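Local coordinates for protein condensin complex subunit 3 (Schizosaccharomyces pombe, PDB 5OQR) that serves as a regulatory subunit of condensin, the complex required to convert interphase chromatin into mitotic-like condensed chromosomes, at residues Val424-Glu429 / Leu463-Cys468; Cys468-Ile473 / Cys514-Asp519; Asp485-Leu490 / Glu508-Val513; Pro526-Cys531 / Lys540-Arg545. All coordinates share one frame; numbering follows the deposited sequence.

Contact 1: residues Val424-Glu429 / Leu463-Cys468; sequences VEIITE and LSYVQC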
# COMPACT_ATOMS: atom_id res chain seq x y z
N VAL A 424 -22.58 -25.90 25.85
CA VAL A 424 -23.96 -25.67 26.27
C VAL A 424 -24.09 -25.83 27.78
O VAL A 424 -24.80 -25.06 28.43
CB VAL A 424 -24.91 -26.62 25.52
CG1 VAL A 424 -26.30 -26.62 26.15
CG2 VAL A 424 -25.02 -26.21 24.06
N GLU A 425 -23.40 -26.82 28.35
CA GLU A 425 -23.39 -26.96 29.80
C GLU A 425 -22.85 -25.70 30.45
O GLU A 425 -23.46 -25.16 31.39
CB GLU A 425 -22.55 -28.17 30.21
CG GLU A 425 -23.14 -29.50 29.78
CD GLU A 425 -22.15 -30.65 29.92
OE1 GLU A 425 -21.02 -30.40 30.38
OE2 GLU A 425 -22.51 -31.79 29.57
N ILE A 426 -21.72 -25.19 29.96
CA ILE A 426 -21.15 -23.96 30.49
C ILE A 426 -22.16 -22.83 30.38
O ILE A 426 -22.42 -22.11 31.36
CB ILE A 426 -19.84 -23.62 29.77
CG1 ILE A 426 -18.80 -24.71 30.01
CG2 ILE A 426 -19.30 -22.26 30.22
CD1 ILE A 426 -17.50 -24.52 29.27
N ILE A 427 -22.75 -22.65 29.20
CA ILE A 427 -23.67 -21.54 28.98
C ILE A 427 -24.85 -21.63 29.95
O ILE A 427 -25.33 -20.62 30.46
CB ILE A 427 -24.14 -21.52 27.52
CG1 ILE A 427 -23.00 -21.07 26.61
CG2 ILE A 427 -25.34 -20.58 27.34
CD1 ILE A 427 -23.28 -21.23 25.13
N THR A 428 -25.33 -22.85 30.21
CA THR A 428 -26.46 -23.00 31.12
C THR A 428 -26.09 -22.60 32.54
O THR A 428 -26.88 -21.95 33.23
CB THR A 428 -26.97 -24.45 31.09
OG1 THR A 428 -27.24 -24.83 29.74
CG2 THR A 428 -28.24 -24.58 31.91
N GLU A 429 -24.89 -22.98 32.99
CA GLU A 429 -24.47 -22.65 34.34
C GLU A 429 -24.30 -21.14 34.50
O GLU A 429 -24.76 -20.56 35.49
CB GLU A 429 -23.17 -23.38 34.68
CG GLU A 429 -23.33 -24.89 34.72
CD GLU A 429 -22.02 -25.61 35.01
OE1 GLU A 429 -20.98 -24.93 35.09
OE2 GLU A 429 -22.04 -26.85 35.14
N LEU A 463 -24.88 -14.68 25.46
CA LEU A 463 -24.97 -14.56 24.01
C LEU A 463 -23.59 -14.53 23.37
O LEU A 463 -23.41 -15.05 22.26
CB LEU A 463 -25.76 -13.31 23.63
CG LEU A 463 -27.25 -13.32 24.01
CD1 LEU A 463 -27.86 -11.95 23.77
CD2 LEU A 463 -27.99 -14.38 23.22
N SER A 464 -22.61 -13.92 24.04
CA SER A 464 -21.24 -13.97 23.53
C SER A 464 -20.71 -15.39 23.50
O SER A 464 -19.92 -15.74 22.61
CB SER A 464 -20.34 -13.08 24.39
OG SER A 464 -20.76 -11.73 24.32
N TYR A 465 -21.12 -16.23 24.45
CA TYR A 465 -20.74 -17.64 24.41
C TYR A 465 -21.49 -18.36 23.30
O TYR A 465 -20.94 -19.25 22.64
CB TYR A 465 -21.02 -18.31 25.76
CG TYR A 465 -20.07 -17.95 26.87
CD1 TYR A 465 -19.32 -16.79 26.84
CD2 TYR A 465 -19.92 -18.80 27.97
CE1 TYR A 465 -18.45 -16.47 27.87
CE2 TYR A 465 -19.06 -18.49 28.99
CZ TYR A 465 -18.33 -17.32 28.94
OH TYR A 465 -17.47 -17.02 29.97
N VAL A 466 -22.77 -18.02 23.10
CA VAL A 466 -23.54 -18.59 22.00
C VAL A 466 -22.92 -18.20 20.67
O VAL A 466 -22.79 -19.02 19.76
CB VAL A 466 -25.01 -18.14 22.09
CG1 VAL A 466 -25.83 -18.82 21.01
CG2 VAL A 466 -25.58 -18.44 23.46
N GLN A 467 -22.53 -16.93 20.54
CA GLN A 467 -21.94 -16.45 19.31
C GLN A 467 -20.68 -17.24 18.97
O GLN A 467 -20.49 -17.68 17.83
CB GLN A 467 -21.63 -14.96 19.43
CG GLN A 467 -21.23 -14.29 18.15
CD GLN A 467 -20.95 -12.81 18.34
OE1 GLN A 467 -21.20 -12.26 19.41
NE2 GLN A 467 -20.43 -12.16 17.30
N CYS A 468 -19.79 -17.43 19.95
CA CYS A 468 -18.56 -18.16 19.70
C CYS A 468 -18.82 -19.64 19.45
O CYS A 468 -18.02 -20.30 18.78
CB CYS A 468 -17.60 -17.99 20.87
SG CYS A 468 -16.91 -16.34 21.04

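Contact 2: residues Cys468-Ile473 / Cys514-Asp519; sequences CLFENI and CLLNAD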
# COMPACT_ATOMS: atom_id res chain seq x y z
N CYS A 468 -19.79 -17.43 19.95
CA CYS A 468 -18.56 -18.16 19.70
C CYS A 468 -18.82 -19.64 19.45
O CYS A 468 -18.02 -20.30 18.78
CB CYS A 468 -17.60 -17.99 20.87
SG CYS A 468 -16.91 -16.34 21.04
N LEU A 469 -19.92 -20.17 19.98
CA LEU A 469 -20.24 -21.57 19.75
C LEU A 469 -20.47 -21.84 18.27
O LEU A 469 -19.83 -22.71 17.67
CB LEU A 469 -21.47 -21.96 20.58
CG LEU A 469 -22.16 -23.28 20.22
CD1 LEU A 469 -21.20 -24.45 20.30
CD2 LEU A 469 -23.35 -23.52 21.13
N PHE A 470 -21.40 -21.10 17.66
CA PHE A 470 -21.72 -21.29 16.26
C PHE A 470 -20.66 -20.74 15.32
O PHE A 470 -20.74 -20.99 14.11
CB PHE A 470 -23.08 -20.66 15.96
CG PHE A 470 -24.22 -21.33 16.68
CD1 PHE A 470 -24.62 -22.61 16.33
CD2 PHE A 470 -24.87 -20.69 17.72
CE1 PHE A 470 -25.65 -23.23 16.99
CE2 PHE A 470 -25.91 -21.32 18.38
CZ PHE A 470 -26.30 -22.58 18.02
N GLU A 471 -19.68 -20.00 15.84
CA GLU A 471 -18.53 -19.61 15.04
C GLU A 471 -17.54 -20.74 14.85
O GLU A 471 -16.72 -20.68 13.92
CB GLU A 471 -17.81 -18.42 15.69
CG GLU A 471 -18.13 -17.08 15.08
CD GLU A 471 -17.56 -15.92 15.88
OE1 GLU A 471 -16.69 -16.17 16.74
OE2 GLU A 471 -17.99 -14.77 15.66
N ASN A 472 -17.59 -21.77 15.69
CA ASN A 472 -16.58 -22.82 15.72
C ASN A 472 -17.10 -24.18 15.27
O ASN A 472 -16.42 -25.19 15.48
CB ASN A 472 -15.98 -22.93 17.12
CG ASN A 472 -14.93 -21.87 17.39
OD1 ASN A 472 -15.22 -20.82 17.96
ND2 ASN A 472 -13.70 -22.15 16.97
N ILE A 473 -18.28 -24.23 14.66
CA ILE A 473 -18.79 -25.46 14.07
C ILE A 473 -19.14 -25.19 12.62
O ILE A 473 -19.38 -24.05 12.22
CB ILE A 473 -20.01 -26.03 14.84
CG1 ILE A 473 -21.11 -24.98 14.97
CG2 ILE A 473 -19.58 -26.51 16.21
CD1 ILE A 473 -22.43 -25.55 15.39
N CYS A 514 -28.20 -19.50 11.00
CA CYS A 514 -28.69 -19.61 9.63
C CYS A 514 -27.63 -20.14 8.69
O CYS A 514 -27.95 -20.78 7.69
CB CYS A 514 -29.19 -18.25 9.16
SG CYS A 514 -30.71 -17.72 9.97
N LEU A 515 -26.35 -19.90 8.99
CA LEU A 515 -25.27 -20.44 8.18
C LEU A 515 -25.11 -21.94 8.33
O LEU A 515 -24.29 -22.53 7.62
CB LEU A 515 -23.95 -19.75 8.54
CG LEU A 515 -23.97 -18.22 8.52
CD1 LEU A 515 -22.60 -17.67 8.88
CD2 LEU A 515 -24.43 -17.69 7.17
N LEU A 516 -25.85 -22.57 9.24
CA LEU A 516 -25.78 -24.01 9.44
C LEU A 516 -26.97 -24.76 8.87
O LEU A 516 -26.89 -25.98 8.69
CB LEU A 516 -25.65 -24.32 10.94
CG LEU A 516 -24.42 -23.74 11.63
CD1 LEU A 516 -24.49 -23.95 13.12
CD2 LEU A 516 -23.15 -24.36 11.07
N ASN A 517 -28.07 -24.07 8.58
CA ASN A 517 -29.26 -24.70 8.02
C ASN A 517 -29.82 -23.80 6.93
O ASN A 517 -30.17 -22.65 7.19
CB ASN A 517 -30.31 -24.96 9.11
CG ASN A 517 -31.31 -26.01 8.70
OD1 ASN A 517 -32.45 -25.70 8.35
ND2 ASN A 517 -30.89 -27.27 8.73
N ALA A 518 -29.92 -24.34 5.71
CA ALA A 518 -30.38 -23.54 4.58
C ALA A 518 -31.85 -23.18 4.71
O ALA A 518 -32.25 -22.06 4.38
CB ALA A 518 -30.12 -24.30 3.28
N ASP A 519 -32.68 -24.12 5.17
CA ASP A 519 -34.10 -23.84 5.31
C ASP A 519 -34.35 -22.77 6.37
O ASP A 519 -35.24 -21.93 6.22
CB ASP A 519 -34.86 -25.12 5.64
CG ASP A 519 -35.22 -25.93 4.41
OD1 ASP A 519 -35.73 -25.34 3.43
OD2 ASP A 519 -34.98 -27.15 4.41

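Contact 3: residues Asp485-Leu490 / Glu508-Val513; sequences DMLKTL and ECLSLV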
# COMPACT_ATOMS: atom_id res chain seq x y z
N ASP A 485 -32.39 -25.68 21.35
CA ASP A 485 -32.27 -25.19 22.72
C ASP A 485 -31.78 -23.75 22.74
O ASP A 485 -32.44 -22.86 23.30
CB ASP A 485 -31.33 -26.10 23.51
CG ASP A 485 -31.41 -25.85 25.01
OD1 ASP A 485 -30.40 -26.10 25.71
OD2 ASP A 485 -32.47 -25.41 25.49
N MET A 486 -30.61 -23.49 22.14
CA MET A 486 -30.08 -22.13 22.12
C MET A 486 -31.07 -21.16 21.49
O MET A 486 -31.18 -20.01 21.93
CB MET A 486 -28.75 -22.10 21.36
CG MET A 486 -27.70 -23.08 21.87
SD MET A 486 -27.58 -23.14 23.66
CE MET A 486 -26.94 -21.52 23.96
N LEU A 487 -31.79 -21.61 20.46
CA LEU A 487 -32.79 -20.75 19.84
C LEU A 487 -33.91 -20.40 20.81
O LEU A 487 -34.21 -19.23 21.04
CB LEU A 487 -33.35 -21.43 18.59
CG LEU A 487 -32.47 -21.45 17.34
CD1 LEU A 487 -33.10 -22.32 16.27
CD2 LEU A 487 -32.23 -20.05 16.80
N LYS A 488 -34.54 -21.42 21.39
CA LYS A 488 -35.67 -21.18 22.28
C LYS A 488 -35.25 -20.45 23.54
O LYS A 488 -35.97 -19.56 24.03
CB LYS A 488 -36.35 -22.50 22.64
CG LYS A 488 -37.07 -23.17 21.48
CD LYS A 488 -38.10 -24.19 21.96
CE LYS A 488 -37.45 -25.46 22.49
NZ LYS A 488 -38.27 -26.66 22.15
N THR A 489 -34.09 -20.79 24.10
CA THR A 489 -33.73 -20.30 25.42
C THR A 489 -33.09 -18.92 25.38
O THR A 489 -33.29 -18.13 26.30
CB THR A 489 -32.77 -21.28 26.10
OG1 THR A 489 -33.33 -22.60 26.05
CG2 THR A 489 -32.54 -20.90 27.55
N LEU A 490 -32.34 -18.59 24.33
CA LEU A 490 -31.54 -17.37 24.34
C LEU A 490 -31.71 -16.50 23.11
O LEU A 490 -32.00 -15.30 23.23
CB LEU A 490 -30.06 -17.73 24.51
CG LEU A 490 -29.74 -18.39 25.85
CD1 LEU A 490 -28.95 -19.66 25.65
CD2 LEU A 490 -28.99 -17.43 26.75
N GLU A 508 -27.00 -11.22 15.63
CA GLU A 508 -25.72 -11.80 15.22
C GLU A 508 -25.68 -13.29 15.53
O GLU A 508 -25.13 -14.08 14.74
CB GLU A 508 -24.57 -11.08 15.92
CG GLU A 508 -24.53 -9.58 15.67
CD GLU A 508 -23.43 -8.89 16.44
OE1 GLU A 508 -22.25 -9.02 16.04
OE2 GLU A 508 -23.73 -8.24 17.46
N CYS A 509 -26.25 -13.70 16.66
CA CYS A 509 -26.31 -15.12 16.98
C CYS A 509 -27.24 -15.86 16.03
O CYS A 509 -26.93 -16.96 15.58
CB CYS A 509 -26.77 -15.32 18.43
SG CYS A 509 -25.57 -14.84 19.68
N LEU A 510 -28.40 -15.27 15.74
CA LEU A 510 -29.33 -15.89 14.80
C LEU A 510 -28.70 -16.06 13.43
O LEU A 510 -28.91 -17.08 12.77
CB LEU A 510 -30.60 -15.04 14.71
CG LEU A 510 -31.64 -15.47 13.68
CD1 LEU A 510 -32.00 -16.94 13.81
CD2 LEU A 510 -32.88 -14.62 13.82
N SER A 511 -27.91 -15.08 12.99
CA SER A 511 -27.27 -15.17 11.68
C SER A 511 -26.37 -16.40 11.60
O SER A 511 -26.41 -17.14 10.61
CB SER A 511 -26.47 -13.90 11.41
OG SER A 511 -27.30 -12.75 11.43
N LEU A 512 -25.55 -16.63 12.62
CA LEU A 512 -24.60 -17.73 12.59
C LEU A 512 -25.31 -19.08 12.58
O LEU A 512 -24.76 -20.07 12.09
CB LEU A 512 -23.65 -17.65 13.78
CG LEU A 512 -22.66 -16.49 13.74
CD1 LEU A 512 -21.98 -16.32 15.09
CD2 LEU A 512 -21.62 -16.71 12.65
N VAL A 513 -26.52 -19.15 13.14
CA VAL A 513 -27.28 -20.40 13.07
C VAL A 513 -27.85 -20.59 11.68
O VAL A 513 -27.97 -21.73 11.21
CB VAL A 513 -28.39 -20.40 14.14
CG1 VAL A 513 -29.20 -21.68 14.07
CG2 VAL A 513 -27.79 -20.24 15.52

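Contact 4: residues Pro526-Cys531 / Lys540-Arg545; sequences PLYLHC and KCTAIR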
# COMPACT_ATOMS: atom_id res chain seq x y z
N PRO A 526 -36.71 -12.70 5.11
CA PRO A 526 -37.60 -11.54 5.31
C PRO A 526 -37.23 -10.70 6.51
O PRO A 526 -37.34 -9.46 6.45
CB PRO A 526 -38.98 -12.19 5.47
CG PRO A 526 -38.88 -13.48 4.74
CD PRO A 526 -37.47 -13.95 4.92
N LEU A 527 -36.81 -11.32 7.61
CA LEU A 527 -36.45 -10.57 8.80
C LEU A 527 -35.27 -9.65 8.53
O LEU A 527 -35.30 -8.46 8.86
CB LEU A 527 -36.13 -11.54 9.94
CG LEU A 527 -35.66 -10.90 11.26
CD1 LEU A 527 -36.75 -10.03 11.85
CD2 LEU A 527 -35.24 -11.98 12.23
N TYR A 528 -34.21 -10.19 7.93
CA TYR A 528 -33.02 -9.39 7.68
C TYR A 528 -33.23 -8.34 6.59
O TYR A 528 -32.49 -7.35 6.55
CB TYR A 528 -31.85 -10.30 7.32
CG TYR A 528 -31.37 -11.09 8.51
CD1 TYR A 528 -31.72 -12.42 8.68
CD2 TYR A 528 -30.59 -10.48 9.48
CE1 TYR A 528 -31.29 -13.13 9.78
CE2 TYR A 528 -30.15 -11.18 10.58
CZ TYR A 528 -30.51 -12.50 10.73
OH TYR A 528 -30.07 -13.20 11.83
N LEU A 529 -34.23 -8.52 5.72
CA LEU A 529 -34.62 -7.44 4.83
C LEU A 529 -35.36 -6.35 5.59
O LEU A 529 -35.14 -5.16 5.36
CB LEU A 529 -35.49 -7.98 3.70
CG LEU A 529 -34.82 -9.00 2.78
CD1 LEU A 529 -35.85 -9.66 1.89
CD2 LEU A 529 -33.74 -8.34 1.94
N HIS A 530 -36.24 -6.74 6.52
CA HIS A 530 -36.89 -5.77 7.39
C HIS A 530 -35.87 -5.05 8.27
O HIS A 530 -36.09 -3.89 8.64
CB HIS A 530 -37.94 -6.46 8.25
CG HIS A 530 -38.71 -5.54 9.14
ND1 HIS A 530 -38.48 -5.44 10.49
CD2 HIS A 530 -39.70 -4.65 8.86
CE1 HIS A 530 -39.30 -4.55 11.02
NE2 HIS A 530 -40.05 -4.05 10.05
N CYS A 531 -34.77 -5.71 8.61
CA CYS A 531 -33.73 -5.05 9.40
C CYS A 531 -33.06 -3.93 8.61
O CYS A 531 -32.69 -2.90 9.18
CB CYS A 531 -32.69 -6.08 9.85
SG CYS A 531 -33.22 -7.13 11.22
N LYS A 540 -28.36 -2.35 9.49
CA LYS A 540 -28.14 -2.50 8.06
C LYS A 540 -26.88 -3.30 7.78
O LYS A 540 -26.86 -4.17 6.91
CB LYS A 540 -28.06 -1.13 7.39
CG LYS A 540 -29.37 -0.37 7.35
CD LYS A 540 -29.14 1.04 6.84
CE LYS A 540 -30.42 1.84 6.82
NZ LYS A 540 -31.29 1.49 5.66
N CYS A 541 -25.80 -3.01 8.52
CA CYS A 541 -24.56 -3.76 8.33
C CYS A 541 -24.74 -5.23 8.72
O CYS A 541 -24.11 -6.10 8.12
CB CYS A 541 -23.44 -3.13 9.15
SG CYS A 541 -23.00 -1.46 8.64
N THR A 542 -25.58 -5.51 9.71
CA THR A 542 -25.84 -6.90 10.08
C THR A 542 -26.59 -7.62 8.98
O THR A 542 -26.35 -8.80 8.72
CB THR A 542 -26.62 -6.95 11.40
OG1 THR A 542 -25.79 -6.45 12.46
CG2 THR A 542 -27.04 -8.38 11.74
N ALA A 543 -27.52 -6.92 8.32
CA ALA A 543 -28.27 -7.53 7.23
C ALA A 543 -27.36 -7.86 6.05
O ALA A 543 -27.42 -8.96 5.49
CB ALA A 543 -29.40 -6.60 6.79
N ILE A 544 -26.50 -6.91 5.66
CA ILE A 544 -25.62 -7.12 4.51
C ILE A 544 -24.73 -8.33 4.74
O ILE A 544 -24.58 -9.19 3.86
CB ILE A 544 -24.79 -5.86 4.22
CG1 ILE A 544 -25.69 -4.66 3.91
CG2 ILE A 544 -23.82 -6.10 3.07
CD1 ILE A 544 -26.50 -4.78 2.64
N ARG A 545 -24.10 -8.41 5.91
CA ARG A 545 -23.22 -9.54 6.20
C ARG A 545 -23.99 -10.85 6.23
O ARG A 545 -23.53 -11.87 5.70
CB ARG A 545 -22.49 -9.33 7.53
CG ARG A 545 -21.62 -8.09 7.59
CD ARG A 545 -20.76 -8.10 8.85
NE ARG A 545 -20.28 -6.77 9.20
CZ ARG A 545 -20.90 -5.94 10.03
NH1 ARG A 545 -22.05 -6.28 10.60
NH2 ARG A 545 -20.38 -4.75 10.28

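Contact 1: residues Val424-Glu429 / Leu463-Cys468
Ile-427 sends CG1 out trans to its own carbonyl carbon (chi1 -71°), and Tyr-465 sets its ring carbon CG the same way (chi1 -74°), so that the extended arm of the isoleucine and the base of the tyrosine slide past each other in opposite directions. The touching is done close to the tyrosine backbone: Ile-427 CG1 lies 3.5 Å from Tyr-465 CB, near the edge of the ring. One bond further out, Ile-427 CD1 passes Tyr-465 and ends 4.0 Å from Val-466 CG2, the methyl that faces it. Further along the same ring edge, Ile-426 CG2 comes within 4.0 Å of Tyr-465 CE2, the two side chains crossing at roughly a right angle. Both isoleucines therefore meet the rim of the ring, close to its plane.

The two segments belong to helices 416-434 and 457-471, nearly antiparallel here (169°) with their axes 10.0 Å apart, in the stacked-helix solenoid built from HEAT repeats. Met-486 of helix 480-495 packs on both Ile-427 and Val-466 and so continues the apolar layer into the next helix. Ile-426 also packs on Thr-389 and Leu-392 of helix 378-394.

No hydrogen bond joins the two segments, and their cohesion is that of buried hydrocarbon. The one polar group of the touching side chains, the Tyr-465 hydroxyl, hydrogen-bonds to Leu-392 O, which satisfies it inside the core and should limit movement of the ring.

Contact 2: residues Cys468-Ile473 / Cys514-Asp519
The direct contact is mainly apolar, between Leu-516 and the pair Phe-470 and Ile-473. A single methyl carries it: Leu-516 CD1 lies 3.5 Å from Phe-470 CD1 and also 3.5 Å from Ile-473 CD1. It approaches the phenylalanine ring obliquely, and the leucine side chain crosses each of its two partners at about a right angle. Ile-473 gets its end there by an uncommon route, with CG1 set between its backbone N and carbonyl carbon (chi1 54°) and the chain then extended to CD1. The other branch, Leu-516 CD2, lies 4.0 Å from the backbone oxygen of Ile-473. Met-483 of helix 480-495 packs on both Phe-470 and Leu-516.

The polar interactions nearby are not between the two segments. Asn-517 is the N-cap of helix 518-534, its OD1 accepting from the backbone N of Leu-520.

A chain of another protein also reaches the site: one of its basic side chains hydrogen-bonds to Ile-473 O, and basic side chains of that chain pack on Leu-515 and Leu-516. The place is where the chain leaves helix 457-471 and turns from helix 500-514 into helix 518-534, inside the HEAT-repeat array.

Hydrocarbon contact holds the two turns together, and the Ile-473 carbonyl beside it bonds to the partner chain. The contact probably combines a small internal core with part of the subunit interface.

Contact 3: residues Asp485-Leu490 / Glu508-Val513
Leu-487 reaches from helix 480-495 to Leu-510 and Val-513 of helix 500-514, the two helices that make up the HEAT repeat 481-519. They run in roughly opposite senses as an alpha-helical hairpin.

The direct contact is wholly apolar. One methyl does the work, Leu-487 CD2, which stands 4.3 Å from Leu-510 CD1 and 4.4 Å from Val-513 CG1, residues one turn apart on the second helix. A chi1 of -76° swings the leucine CG beside the backbone N; CD1 continues the extended line, and CD2, the other branch, makes the contact. Ile-491, one turn on from Leu-487, packs on the same Leu-510 and Val-513. Leu-510 also packs on Leu-527 and Tyr-528 of helix 518-534, and Val-513 on Phe-470.

The polar interactions stay within each helix or go to neighbouring helices. Ser-511 OG is hydrogen-bonded with Thr-546 OG1, and with Leu-507 O in its own helix. On the first helix, Thr-489 OG1 lies 2.9 Å from the backbone O of Asp-485 and 3.0 Å from its OD2, with one hydroxyl proton for two acceptors.

Contact 4: residues Pro526-Cys531 / Lys540-Arg545
Tyr-528 and Ala-543 meet where the two helices come nearest, their CA atoms 5.1 Å apart. The alanine methyl sits against the tyrosine backbone, with Ala-543 CB 3.2 Å from Tyr-528 O and 4.5 Å from Tyr-528 CB. Further out along the tyrosine, Thr-542 CG2 lies 4.3 Å from Tyr-528 CE2, at the ring edge and close to the ring plane. One turn on, the backbones themselves draw near each other, Cys-531 O standing 4.4 Å from Lys-540 N, with the cysteine side chain directed into the interface.

The small residue at 543 goes with this close approach: the axes pass 8.5 Å apart. Helices 518-534 and 537-554 run largely opposite to each other, at 144°, and form the hairpin of the HEAT repeat 521-556, with a very short connection between them.

A second layer holds the first-shell groups in place. In Tyr-528 CG lies beside the backbone N (chi1 -71°), and the ring points its hydroxyl to helix 500-514, where it is hydrogen-bonded with Ser-511 OG and Leu-507 O. Thr-542 turns its OG1 back to Val-538 O in its own helix, which leaves CG2 to face the tyrosine. Lys-540 has its CB directed away from the opposite segment, yet its long chain returns: NZ hydrogen-bonds to Tyr-532 O and makes a cation-pi interaction with the Tyr-532 ring. Cys-541 and Ile-544 pack on Leu-585 of helix 580-597, and Arg-545 lies against an aromatic side chain of another protein's chain.

Following the chain from the N terminus, contact 1 comes first, joining helices 416-434 and 457-471 around a linker that is partly unmodelled. Contact 2 opens on the last residue of contact 1, Cys-468, and closes a loop of 40 residues at the turn into helix 518-534. Contact 3, the hairpin of 480-495 and 500-514, is nested inside that loop, and its residues touch contact 1 through Met-486 and Val-466 and contact 2 through Val-513 and Phe-470. Contact 4 follows in series, closing the short hairpin of the next repeat; Ser-511 and Tyr-528 connect it to contact 3. No loops cross: contacts 1, 3 and 4 join successive helices, while contact 2 spans the hairpin of contact 3.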